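Local coordinates for BH2358 protein (Bacillus halodurans C-125, PDB 2RBD) that is of unknown function but, as a putative spore coat protein with a ferritin-like four-helix bundle, probably plays a structural part in the spore, at residues P13-E18 with I122-R127; T24-N29 with Q65-L70; G31-Y36 with A58-N63; K113-C118 with M139-F144. All coordinates share one frame; numbering follows the deposited sequence. Where two conformers were deposited one is given.

Contact 1 (P13-E18 with I122-R127); sequences PLHYGE and IGQSIR
Glu-18 and His-15, at the start of helix 16-42, grip the turn that leads from helix 100-124 to the next helix. One carboxylate oxygen, Glu-18 OE2, takes two backbone N-H groups in succession: Arg-127 N, 2.8 Å from OE2 on its syn lone pair, and Ile-126 N, which comes from the anti side and well out of the carboxylate plane. The other oxygen, Glu-18 OE1, accepts His-15 N at 2.9 Å. That bond, with the weak one from Gly-17 N to His-15 ND1, makes His-15 and Glu-18 a capping box. With CG between the backbone N and the carbonyl carbon (chi1 70°), the His-15 ring starts out over its own helix end, where ND1 meets Gly-17 N. The far nitrogen, His-15 NE2, donates to Gln-124 O at 2.8 Å, with the oxygen almost in the ring plane but the bond bent, 148° at the hydrogen. Glu-18 CG lies over one ring face toward its rim, while Ile-126 packs CG1 and CD1 against His-15 CD2. Further out, Leu-14 CD2 stands over the centre of the Arg-127 guanidinium, 3.7 Å from Arg-127 CZ. NH2 forms a salt bridge with Asp-129, and NH1 hydrogen-bonds Asn-73 OD1 and the carbonyl of Glu-12. Phe-20 of the third subunit stacks on the His-15 ring, and Lys-153 of the second subunit bonds Ile-126 O. NE2 carries a proton for Gln-124 O, and the weak bond into ND1 is consistent with a neutral ring; three backbone N-H groups around the buried Glu-18 would favour its ionised form.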
loop_
_atom_site.group_PDB
_atom_site.type_symbol
_atom_site.label_atom_id
_atom_site.label_comp_id
_atom_site.label_asym_id
_atom_site.label_seq_id
_atom_site.Cartn_x
_atom_site.Cartn_y
_atom_site.Cartn_z
ATOM N N PRO A 13 14.883 22.658 0.075
ATOM C CA PRO A 13 15.430 21.330 0.348
ATOM C C PRO A 13 14.380 20.225 0.209
ATOM O O PRO A 13 13.215 20.415 0.548
ATOM C CB PRO A 13 15.868 21.411 1.808
ATOM C CG PRO A 13 15.093 22.486 2.391
ATOM C CD PRO A 13 14.822 23.483 1.293
ATOM N N LEU A 14 14.824 19.074 -0.280
ATOM C CA LEU A 14 14.047 17.832 -0.174
ATOM C C LEU A 14 13.884 17.437 1.285
ATOM O O LEU A 14 14.763 17.662 2.114
ATOM C CB LEU A 14 14.736 16.685 -0.927
ATOM C CG LEU A 14 14.932 16.856 -2.451
ATOM C CD1 LEU A 14 15.989 15.915 -2.985
ATOM C CD2 LEU A 14 13.568 16.723 -3.184
ATOM N N HIS A 15 12.752 16.837 1.608
ATOM C CA HIS A 15 12.615 16.216 2.921
ATOM C C HIS A 15 13.106 14.776 2.930
ATOM O O HIS A 15 13.411 14.210 1.897
ATOM C CB HIS A 15 11.212 16.400 3.515
ATOM C CG HIS A 15 10.095 15.645 2.868
ATOM N ND1 HIS A 15 9.930 14.276 2.992
ATOM C CD2 HIS A 15 8.997 16.104 2.215
ATOM C CE1 HIS A 15 8.797 13.926 2.409
ATOM N NE2 HIS A 15 8.206 15.014 1.938
ATOM N N TYR A 16 13.307 14.238 4.116
ATOM C CA TYR A 16 13.872 12.894 4.278
ATOM C C TYR A 16 13.113 11.814 3.539
ATOM O O TYR A 16 13.716 10.897 2.982
ATOM C CB TYR A 16 13.908 12.529 5.748
ATOM C CG TYR A 16 15.160 12.885 6.533
ATOM C CD1 TYR A 16 15.896 14.012 6.265
ATOM C CD2 TYR A 16 15.552 12.084 7.546
ATOM C CE1 TYR A 16 17.037 14.314 7.011
ATOM C CE2 TYR A 16 16.671 12.362 8.282
ATOM C CZ TYR A 16 17.403 13.489 8.015
ATOM O OH TYR A 16 18.542 13.743 8.793
ATOM N N GLY A 17 11.796 11.944 3.506
ATOM C CA GLY A 17 10.958 11.020 2.748
ATOM C C GLY A 17 11.152 11.091 1.258
ATOM O O GLY A 17 11.208 10.077 0.577
ATOM N N GLU A 18 11.209 12.294 0.731
ATOM C CA GLU A 18 11.500 12.475 -0.660
ATOM C C GLU A 18 12.846 11.868 -1.046
ATOM O O GLU A 18 12.966 11.211 -2.085
ATOM C CB GLU A 18 11.466 13.966 -1.012
ATOM C CG GLU A 18 10.031 14.544 -1.056
ATOM C CD GLU A 18 9.951 16.081 -1.043
ATOM O OE1 GLU A 18 10.933 16.789 -0.686
ATOM O OE2 GLU A 18 8.917 16.610 -1.464
ATOM N N ILE A 122 3.994 10.641 -4.735
ATOM C CA ILE A 122 3.251 11.874 -5.023
ATOM C C ILE A 122 2.595 12.353 -3.756
ATOM O O ILE A 122 2.703 13.538 -3.396
ATOM C CB ILE A 122 2.170 11.666 -6.107
ATOM C CG1 ILE A 122 2.825 11.317 -7.452
ATOM C CG2 ILE A 122 1.221 12.951 -6.221
ATOM C CD1 ILE A 122 1.829 10.749 -8.522
ATOM N N GLY A 123 1.910 11.438 -3.074
ATOM C CA GLY A 123 1.207 11.766 -1.836
ATOM C C GLY A 123 2.044 12.326 -0.701
ATOM O O GLY A 123 1.551 13.141 0.080
ATOM N N GLN A 124 3.304 11.924 -0.603
ATOM C CA GLN A 124 4.158 12.355 0.478
ATOM C C GLN A 124 5.028 13.544 0.086
ATOM O O GLN A 124 5.749 14.097 0.916
ATOM C CB GLN A 124 5.004 11.193 0.967
ATOM C CG GLN A 124 6.161 10.840 0.094
ATOM C CD GLN A 124 7.123 9.867 0.804
ATOM O OE1 GLN A 124 8.315 10.169 0.968
ATOM N NE2 GLN A 124 6.585 8.716 1.268
ATOM N N SER A 125 4.943 13.940 -1.164
ATOM C CA SER A 125 5.773 15.028 -1.673
ATOM C C SER A 125 5.311 16.399 -1.211
ATOM O O SER A 125 4.135 16.662 -1.088
ATOM C CB SER A 125 5.790 15.041 -3.204
ATOM O OG SER A 125 6.555 13.953 -3.698
ATOM N N ILE A 126 6.277 17.250 -0.922
ATOM C CA ILE A 126 6.051 18.665 -0.615
ATOM C C ILE A 126 6.684 19.521 -1.681
ATOM O O ILE A 126 6.107 20.522 -2.087
ATOM C CB ILE A 126 6.604 19.014 0.769
ATOM C CG1 ILE A 126 5.843 18.248 1.844
ATOM C CG2 ILE A 126 6.508 20.533 1.011
ATOM C CD1 ILE A 126 6.291 18.535 3.286
ATOM N N ARG A 127 7.813 19.095 -2.228
ATOM C CA ARG A 127 8.375 19.799 -3.376
ATOM C C ARG A 127 7.600 19.466 -4.628
ATOM O O ARG A 127 7.464 18.291 -5.005
ATOM C CB ARG A 127 9.876 19.527 -3.522
ATOM C CG ARG A 127 10.701 20.805 -3.372
ATOM C CD ARG A 127 12.161 20.573 -3.421
ATOM N NE ARG A 127 12.640 20.121 -4.720
ATOM C CZ ARG A 127 13.918 19.913 -4.980
ATOM N NH1 ARG A 127 14.841 20.162 -4.066
ATOM N NH2 ARG A 127 14.285 19.472 -6.155
#

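Contact 2 (T24-N29 with Q65-L70); sequences TYLSTN and QLEELL
Leu-26 and Leu-66 face one another where helix 16-42 runs roughly antiparallel to helix 46-72, their CA atoms 6.6 Å apart. Leu-66 works through a single methyl: CD1 lies at the edge of the Tyr-25 ring, near its plane and 3.6 Å from Tyr-25 CD1, and also touches Leu-26 CB. Leu-26 turns both methyls on the aliphatic part of Glu-67. Its chi1 of 175° sets CG anti to the backbone N, and from there chi2 (54°) places the branch, Leu-26 CD2 standing 3.6 Å and CD1 3.9 Å from Glu-67 CG as the side chains cross at about a right angle. The same CD2 meets Leu-70 CD1 at 3.9 Å, the two leucines sliding past each other in opposite directions. What fixes the Tyr-25 ring comes from the next shell: its hydroxyl bonds to Glu-62, and Phe-134 meets it edge-to-face. Asn-29, which brushes Leu-66 with its ND2, gives that amide nitrogen to Asn-63 and Glu-62, while its OD1 bonds to a tetraethylene glycol, probably from the crystallisation liquor. The local axes pass 10.3 Å apart at 142°. Helix 128-155 closes one side of the pair through Phe-134, which packs on Leu-66 as well, and the loop residues Leu-77 and Pro-78 lie against Leu-70 and Leu-26.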
loop_
_atom_site.group_PDB
_atom_site.type_symbol
_atom_site.label_atom_id
_atom_site.label_comp_id
_atom_site.label_asym_id
_atom_site.label_seq_id
_atom_site.Cartn_x
_atom_site.Cartn_y
_atom_site.Cartn_z
ATOM N N THR A 24 15.226 4.965 -3.188
ATOM C CA THR A 24 14.735 3.617 -3.237
ATOM C C THR A 24 14.127 3.252 -4.620
ATOM O O THR A 24 14.335 2.154 -5.148
ATOM C CB THR A 24 13.737 3.400 -2.096
ATOM O OG1 THR A 24 14.413 3.496 -0.839
ATOM C CG2 THR A 24 13.111 2.017 -2.182
ATOM N N TYR A 25 13.371 4.165 -5.204
ATOM C CA TYR A 25 12.790 3.963 -6.520
ATOM C C TYR A 25 13.870 3.742 -7.586
ATOM O O TYR A 25 13.801 2.887 -8.466
ATOM C CB TYR A 25 11.873 5.158 -6.850
ATOM C CG TYR A 25 11.009 4.987 -8.079
ATOM C CD1 TYR A 25 11.508 5.258 -9.343
ATOM C CD2 TYR A 25 9.672 4.550 -7.981
ATOM C CE1 TYR A 25 10.704 5.152 -10.448
ATOM C CE2 TYR A 25 8.889 4.425 -9.100
ATOM C CZ TYR A 25 9.405 4.696 -10.336
ATOM O OH TYR A 25 8.642 4.622 -11.493
ATOM N N LEU A 26 14.884 4.583 -7.557
ATOM C CA LEU A 26 16.032 4.443 -8.457
ATOM C C LEU A 26 16.739 3.088 -8.253
ATOM O O LEU A 26 17.067 2.412 -9.205
ATOM C CB LEU A 26 16.995 5.612 -8.197
ATOM C CG LEU A 26 18.325 5.601 -8.947
ATOM C CD1 LEU A 26 18.136 5.462 -10.475
ATOM C CD2 LEU A 26 19.163 6.859 -8.586
ATOM N N SER A 27 16.980 2.705 -7.002
ATOM C CA SER A 27 17.561 1.403 -6.731
ATOM C C SER A 27 16.676 0.255 -7.256
ATOM O O SER A 27 17.191 -0.711 -7.830
ATOM C CB SER A 27 17.882 1.258 -5.230
ATOM O OG SER A 27 18.733 0.144 -4.992
ATOM N N THR A 28 15.364 0.352 -7.040
ATOM C CA THR A 28 14.407 -0.633 -7.567
ATOM C C THR A 28 14.537 -0.737 -9.096
ATOM O O THR A 28 14.659 -1.850 -9.641
ATOM C CB THR A 28 12.998 -0.327 -7.096
ATOM O OG1 THR A 28 13.002 -0.351 -5.657
ATOM C CG2 THR A 28 12.027 -1.413 -7.626
ATOM N N ASN A 29 14.557 0.409 -9.769
ATOM C CA ASN A 29 14.751 0.430 -11.215
ATOM C C ASN A 29 16.073 -0.258 -11.606
ATOM O O ASN A 29 16.102 -1.025 -12.567
ATOM C CB ASN A 29 14.723 1.841 -11.797
ATOM C CG ASN A 29 13.314 2.360 -12.080
ATOM O OD1 ASN A 29 12.330 1.678 -11.791
ATOM N ND2 ASN A 29 13.221 3.565 -12.646
ATOM N N GLN A 65 16.304 11.168 -15.002
ATOM C CA GLN A 65 15.714 12.229 -14.233
ATOM C C GLN A 65 15.985 12.105 -12.720
ATOM O O GLN A 65 16.241 13.115 -12.036
ATOM C CB GLN A 65 14.214 12.238 -14.473
ATOM C CG GLN A 65 13.863 12.600 -15.865
ATOM C CD GLN A 65 12.367 12.580 -16.065
ATOM O OE1 GLN A 65 11.623 13.263 -15.339
ATOM N NE2 GLN A 65 11.909 11.742 -17.018
ATOM N N LEU A 66 15.860 10.881 -12.194
ATOM C CA LEU A 66 16.110 10.620 -10.790
ATOM C C LEU A 66 17.555 10.890 -10.399
ATOM O O LEU A 66 17.808 11.470 -9.356
ATOM C CB LEU A 66 15.756 9.172 -10.451
ATOM C CG LEU A 66 14.280 8.821 -10.535
ATOM C CD1 LEU A 66 14.126 7.283 -10.765
ATOM C CD2 LEU A 66 13.583 9.264 -9.312
ATOM N N GLU A 67 18.481 10.458 -11.246
ATOM C CA GLU A 67 19.893 10.653 -10.946
ATOM C C GLU A 67 20.222 12.139 -10.978
ATOM O O GLU A 67 20.978 12.623 -10.141
ATOM C CB GLU A 67 20.779 9.813 -11.879
ATOM C CG GLU A 67 20.626 8.307 -11.571
ATOM C CD GLU A 67 21.557 7.402 -12.355
ATOM O OE1 GLU A 67 21.968 7.786 -13.481
ATOM O OE2 GLU A 67 21.892 6.312 -11.831
ATOM N N GLU A 68 19.628 12.888 -11.882
ATOM C CA GLU A 68 19.879 14.338 -11.919
ATOM C C GLU A 68 19.328 15.003 -10.667
ATOM O O GLU A 68 19.970 15.885 -10.078
ATOM C CB GLU A 68 19.299 14.961 -13.180
ATOM C CG GLU A 68 19.406 16.505 -13.220
ATOM C CD GLU A 68 20.873 17.024 -13.065
ATOM O OE1 GLU A 68 21.829 16.352 -13.567
ATOM O OE2 GLU A 68 21.066 18.116 -12.448
ATOM N N LEU A 69 18.155 14.577 -10.222
ATOM C CA LEU A 69 17.576 15.098 -8.982
ATOM C C LEU A 69 18.467 14.827 -7.799
ATOM O O LEU A 69 18.833 15.741 -7.048
ATOM C CB LEU A 69 16.178 14.480 -8.741
ATOM C CG LEU A 69 15.468 14.889 -7.444
ATOM C CD1 LEU A 69 15.084 16.368 -7.468
ATOM C CD2 LEU A 69 14.251 13.981 -7.175
ATOM N N LEU A 70 18.871 13.582 -7.641
ATOM C CA LEU A 70 19.759 13.238 -6.518
ATOM C C LEU A 70 21.126 13.892 -6.598
ATOM O O LEU A 70 21.631 14.390 -5.583
ATOM C CB LEU A 70 19.887 11.728 -6.358
ATOM C CG LEU A 70 18.572 11.032 -6.015
ATOM C CD1 LEU A 70 18.918 9.564 -5.766
ATOM C CD2 LEU A 70 17.844 11.649 -4.842
#

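Contact 3 (G31-Y36 with A58-N63); sequences GLINGY and AMQDEN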
loop_
_atom_site.group_PDB
_atom_site.type_symbol
_atom_site.label_atom_id
_atom_site.label_comp_id
_atom_site.label_asym_id
_atom_site.label_seq_id
_atom_site.Cartn_x
_atom_site.Cartn_y
_atom_site.Cartn_z
ATOM N N GLY A 31 17.677 -2.585 -10.148
ATOM C CA GLY A 31 17.506 -4.031 -9.982
ATOM C C GLY A 31 16.632 -4.646 -11.047
ATOM O O GLY A 31 16.895 -5.749 -11.567
ATOM N N LEU A 32 15.576 -3.945 -11.377
ATOM C CA LEU A 32 14.657 -4.440 -12.427
ATOM C C LEU A 32 15.283 -4.405 -13.817
ATOM O O LEU A 32 15.117 -5.332 -14.576
ATOM C CB LEU A 32 13.327 -3.690 -12.404
ATOM C CG LEU A 32 12.426 -3.880 -11.172
ATOM C CD1 LEU A 32 11.168 -3.018 -11.369
ATOM C CD2 LEU A 32 12.030 -5.369 -10.995
ATOM N N ILE A 33 16.072 -3.377 -14.121
ATOM C CA ILE A 33 16.826 -3.352 -15.355
ATOM C C ILE A 33 17.713 -4.609 -15.466
ATOM O O ILE A 33 17.758 -5.260 -16.499
ATOM C CB ILE A 33 17.624 -2.058 -15.475
ATOM C CG1 ILE A 33 16.662 -0.863 -15.727
ATOM C CG2 ILE A 33 18.606 -2.149 -16.629
ATOM C CD1 ILE A 33 17.325 0.505 -15.562
ATOM N N ASN A 34 18.419 -4.928 -14.387
ATOM C CA ASN A 34 19.292 -6.090 -14.386
ATOM C C ASN A 34 18.509 -7.384 -14.571
ATOM O O ASN A 34 18.865 -8.211 -15.396
ATOM C CB ASN A 34 20.089 -6.103 -13.082
ATOM C CG ASN A 34 20.926 -7.364 -12.926
ATOM O OD1 ASN A 34 21.713 -7.663 -13.773
ATOM N ND2 ASN A 34 20.735 -8.087 -11.851
ATOM N N GLY A 35 17.424 -7.554 -13.827
ATOM C CA GLY A 35 16.594 -8.762 -13.973
ATOM C C GLY A 35 15.961 -8.901 -15.337
ATOM O O GLY A 35 15.926 -9.988 -15.899
ATOM N N TYR A 36 15.477 -7.794 -15.875
ATOM C CA TYR A 36 14.846 -7.817 -17.175
ATOM C C TYR A 36 15.880 -8.073 -18.292
ATOM O O TYR A 36 15.567 -8.708 -19.269
ATOM C CB TYR A 36 14.087 -6.519 -17.456
ATOM C CG TYR A 36 12.843 -6.309 -16.643
ATOM C CD1 TYR A 36 12.558 -7.057 -15.512
ATOM C CD2 TYR A 36 12.007 -5.261 -16.943
ATOM C CE1 TYR A 36 11.395 -6.809 -14.751
ATOM C CE2 TYR A 36 10.855 -5.015 -16.191
ATOM C CZ TYR A 36 10.571 -5.773 -15.115
ATOM O OH TYR A 36 9.438 -5.480 -14.375
ATOM N N ALA A 58 12.337 2.595 -20.712
ATOM C CA ALA A 58 11.483 3.474 -19.896
ATOM C C ALA A 58 12.100 3.717 -18.522
ATOM O O ALA A 58 12.149 4.849 -18.039
ATOM C CB ALA A 58 10.064 2.907 -19.779
HETATM N N MSE A 59 12.646 2.668 -17.929
HETATM C CA MSE A 59 13.282 2.804 -16.613
HETATM C C MSE A 59 14.572 3.575 -16.685
HETATM O O MSE A 59 14.883 4.367 -15.788
HETATM C CB MSE A 59 13.512 1.431 -16.006
HETATM C CG MSE A 59 12.196 0.775 -15.547
HETATM SE SE MSE A 59 12.409 -0.842 -14.521
HETATM C CE MSE A 59 13.008 -2.035 -15.921
ATOM N N GLN A 60 15.310 3.377 -17.771
ATOM C CA GLN A 60 16.512 4.161 -17.990
ATOM C C GLN A 60 16.176 5.638 -18.125
ATOM O O GLN A 60 16.908 6.493 -17.621
ATOM C CB GLN A 60 17.240 3.646 -19.219
ATOM C CG GLN A 60 17.961 2.336 -18.926
ATOM C CD GLN A 60 18.549 1.683 -20.150
ATOM O OE1 GLN A 60 18.053 1.845 -21.265
ATOM N NE2 GLN A 60 19.578 0.906 -19.935
ATOM N N ASP A 61 15.071 5.957 -18.762
ATOM C CA ASP A 61 14.641 7.374 -18.885
ATOM C C ASP A 61 14.256 7.954 -17.540
ATOM O O ASP A 61 14.603 9.113 -17.218
ATOM C CB ASP A 61 13.423 7.547 -19.813
ATOM C CG ASP A 61 13.712 7.217 -21.260
ATOM O OD1 ASP A 61 14.887 7.151 -21.652
ATOM O OD2 ASP A 61 12.733 7.049 -22.025
ATOM N N GLU A 62 13.503 7.187 -16.754
ATOM C CA GLU A 62 13.174 7.584 -15.391
ATOM C C GLU A 62 14.464 7.822 -14.597
ATOM O O GLU A 62 14.611 8.834 -13.893
ATOM C CB GLU A 62 12.320 6.546 -14.703
ATOM C CG GLU A 62 10.930 6.410 -15.282
ATOM C CD GLU A 62 10.083 5.445 -14.492
ATOM O OE1 GLU A 62 10.587 4.720 -13.622
ATOM O OE2 GLU A 62 8.878 5.360 -14.790
ATOM N N ASN A 63 15.379 6.879 -14.721
ATOM C CA ASN A 63 16.660 6.974 -14.006
ATOM C C ASN A 63 17.448 8.234 -14.335
ATOM O O ASN A 63 18.045 8.822 -13.457
ATOM C CB ASN A 63 17.494 5.714 -14.241
ATOM C CG ASN A 63 16.987 4.516 -13.469
ATOM O OD1 ASN A 63 16.005 4.609 -12.748
ATOM N ND2 ASN A 63 17.740 3.410 -13.532
#
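The Tyr-36 ring is approached obliquely across the interface by the methyl of selenomethionine Met-59, CE lying 3.5 Å from Tyr-36 CD2. Above one face of the ring, offset toward the rim, is the carbonyl carbon of Leu-32, one turn earlier in the same helix. Ring and selenium make a Met-aromatic contact within an antiparallel helix pair of the four-helix bundle: Met-59 SE sits 5.4 Å from the ring centroid and 36° off the ring normal. The selenomethionine is bent at chi3 (-71°), which turns CE toward the ring and Ile-33 while SE rests against Leu-32, 3.7 Å from Leu-32 CB. Ile-33 slides past Met-59 in the opposite direction, its CG1 in touch with both CB and CE of that residue. The local axes of 31-36 and 58-63 run 10.4 Å apart at 157°. Polar ends are tied outside the interface: the Tyr-36 hydroxyl bonds to Asp-110 of helix 100-124, and Asn-63 OD1 accepts from Asn-29. At the end of the Ile-33 side chain, CD1 rests on Gln-60 CG and meets the Asn-63 amide tip to tip, Ile-33 CD1 to Asn-63 ND2 being 3.6 Å.

Contact 4 (K113-C118 with M139-F144); sequences KGLVTC and MAKVQF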
loop_
_atom_site.group_PDB
_atom_site.type_symbol
_atom_site.label_atom_id
_atom_site.label_comp_id
_atom_site.label_asym_id
_atom_site.label_seq_id
_atom_site.Cartn_x
_atom_site.Cartn_y
_atom_site.Cartn_z
ATOM N N LYS A 113 2.988 -2.815 -8.958
ATOM C CA LYS A 113 3.646 -2.305 -7.758
ATOM C C LYS A 113 4.200 -0.904 -8.006
ATOM O O LYS A 113 4.079 -0.031 -7.165
ATOM C CB LYS A 113 4.764 -3.249 -7.303
ATOM C CG LYS A 113 4.291 -4.571 -6.707
ATOM C CD LYS A 113 5.420 -5.637 -6.715
ATOM N N GLY A 114 4.780 -0.672 -9.170
ATOM C CA GLY A 114 5.335 0.656 -9.531
ATOM C C GLY A 114 4.314 1.763 -9.588
ATOM O O GLY A 114 4.594 2.882 -9.204
ATOM N N LEU A 115 3.106 1.438 -10.050
ATOM C CA LEU A 115 1.985 2.394 -10.054
ATOM C C LEU A 115 1.715 2.878 -8.632
ATOM O O LEU A 115 1.608 4.079 -8.358
ATOM C CB LEU A 115 0.737 1.745 -10.634
ATOM C CG LEU A 115 0.676 1.572 -12.145
ATOM C CD1 LEU A 115 -0.668 0.890 -12.434
ATOM C CD2 LEU A 115 0.864 2.945 -12.932
ATOM N N VAL A 116 1.615 1.905 -7.718
ATOM C CA VAL A 116 1.398 2.181 -6.300
ATOM C C VAL A 116 2.539 3.006 -5.710
ATOM O O VAL A 116 2.287 4.009 -5.039
ATOM C CB VAL A 116 1.128 0.899 -5.519
ATOM C CG1 VAL A 116 1.157 1.155 -3.981
ATOM C CG2 VAL A 116 -0.261 0.321 -5.938
ATOM N N THR A 117 3.769 2.624 -5.983
ATOM C CA THR A 117 4.901 3.398 -5.485
ATOM C C THR A 117 4.887 4.843 -5.983
ATOM O O THR A 117 5.087 5.778 -5.215
ATOM C CB THR A 117 6.217 2.727 -5.849
ATOM O OG1 THR A 117 6.173 1.352 -5.429
ATOM C CG2 THR A 117 7.388 3.467 -5.178
ATOM N N CYS A 118 4.621 5.047 -7.262
ATOM C CA CYS A 118 4.464 6.407 -7.764
ATOM C C CYS A 118 3.421 7.197 -6.980
ATOM O O CYS A 118 3.687 8.335 -6.580
ATOM C CB CYS A 118 4.120 6.423 -9.250
ATOM S SG CYS A 118 5.488 5.954 -10.344
HETATM N N MSE A 139 1.693 8.212 -15.306
HETATM C CA MSE A 139 0.951 8.233 -16.578
HETATM C C MSE A 139 1.548 7.282 -17.614
HETATM O O MSE A 139 0.848 6.555 -18.317
HETATM C CB MSE A 139 0.886 9.658 -17.111
HETATM C CG MSE A 139 0.062 10.538 -16.277
HETATM SE SE MSE A 139 0.304 12.433 -16.804
HETATM C CE MSE A 139 -0.604 12.390 -18.457
ATOM N N ALA A 140 2.868 7.260 -17.723
ATOM C CA ALA A 140 3.543 6.371 -18.641
ATOM C C ALA A 140 3.367 4.914 -18.236
ATOM O O ALA A 140 3.175 4.063 -19.084
ATOM C CB ALA A 140 5.043 6.707 -18.723
ATOM N N LYS A 141 3.437 4.633 -16.937
ATOM C CA LYS A 141 3.352 3.299 -16.432
ATOM C C LYS A 141 1.942 2.706 -16.585
ATOM O O LYS A 141 1.777 1.529 -16.801
ATOM C CB LYS A 141 3.835 3.286 -14.959
ATOM C CG LYS A 141 4.481 2.048 -14.520
ATOM C CD LYS A 141 5.110 2.198 -13.127
ATOM C CE LYS A 141 6.429 2.932 -13.109
ATOM N NZ LYS A 141 7.498 2.295 -13.956
ATOM N N VAL A 142 0.916 3.544 -16.490
ATOM C CA VAL A 142 -0.430 3.088 -16.754
ATOM C C VAL A 142 -0.494 2.562 -18.191
ATOM O O VAL A 142 -1.098 1.489 -18.454
ATOM C CB VAL A 142 -1.450 4.202 -16.532
ATOM C CG1 VAL A 142 -2.804 3.819 -17.156
ATOM C CG2 VAL A 142 -1.598 4.548 -15.038
ATOM N N GLN A 143 0.081 3.308 -19.143
ATOM C CA GLN A 143 0.040 2.857 -20.526
ATOM C C GLN A 143 0.803 1.557 -20.738
ATOM O O GLN A 143 0.308 0.646 -21.399
ATOM C CB GLN A 143 0.497 3.932 -21.505
ATOM C CG GLN A 143 -0.424 5.193 -21.471
ATOM C CD GLN A 143 -1.890 4.896 -21.717
ATOM O OE1 GLN A 143 -2.207 4.166 -22.655
ATOM N NE2 GLN A 143 -2.771 5.446 -20.887
ATOM N N PHE A 144 1.976 1.439 -20.134
ATOM C CA PHE A 144 2.781 0.238 -20.269
ATOM C C PHE A 144 2.056 -0.961 -19.658
ATOM O O PHE A 144 2.028 -2.055 -20.208
ATOM C CB PHE A 144 4.190 0.420 -19.613
ATOM C CG PHE A 144 5.082 -0.744 -19.878
ATOM C CD1 PHE A 144 5.718 -0.867 -21.099
ATOM C CD2 PHE A 144 5.202 -1.780 -18.966
ATOM C CE1 PHE A 144 6.452 -1.992 -21.389
ATOM C CE2 PHE A 144 5.944 -2.898 -19.247
ATOM C CZ PHE A 144 6.573 -2.994 -20.481
#
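Lys-141 packs against helix 100-124 at Gly-114 and Leu-115, and its chain can be followed outward atom by atom. CB comes first, packed 3.6 Å from Leu-115 CD2; CG keeps to the same methyl at a slightly longer distance. Then Lys-141 CD settles on the backbone, 3.7 Å from Gly-114 C and about as far from Leu-115 N, an approach that the absence of a side chain at Gly-114 allows. The chain bends at chi3 (-78°) and again at chi4, and CE passes 4.2 Å from Cys-118 SG. At the tip, NZ bonds to a bound tetraethylene glycol, probably from the crystallisation liquor, and forms a long, weak ion pair with Glu-62 of helix 46-72. Leu-115 runs past the lysine in the opposite direction; its CD2 also meets Val-142, at 3.6 Å from Val-142 CG2. Leu-115 and Val-142 then pack on Ile-122 and Ser-135 of the second subunit, respectively, so this edge of the helix pair continues into the assembly. With local axes 9.6 Å apart at 163°, the helices form a nearly antiparallel pair, as in the ferritin-like four-helix bundle, here with a lysine pointing its amino group inward among the helices.

In the fold
Contacts 2 and 3 join the same two helices, 16-42 and 46-72, at successive levels, with apolar side chains in the main; contact 4 pairs the other two, 100-124 and 128-155. Contact 1 instead links the first helix to the end of the third, its centre about 21 Å from the centre of the chain, yet it is buried and largely polar, with other subunits around it. Contact 4 is only partly buried. Towards the middle of the bundle the pairs meet through polar groups of contacts 2, 3 and 4: Tyr-25 OH bonds Glu-62 OE1, while Lys-141 NZ makes a long, weak ion pair with OE2. Contacts 1 and 2 touch where Arg-127 packs on Leu-69.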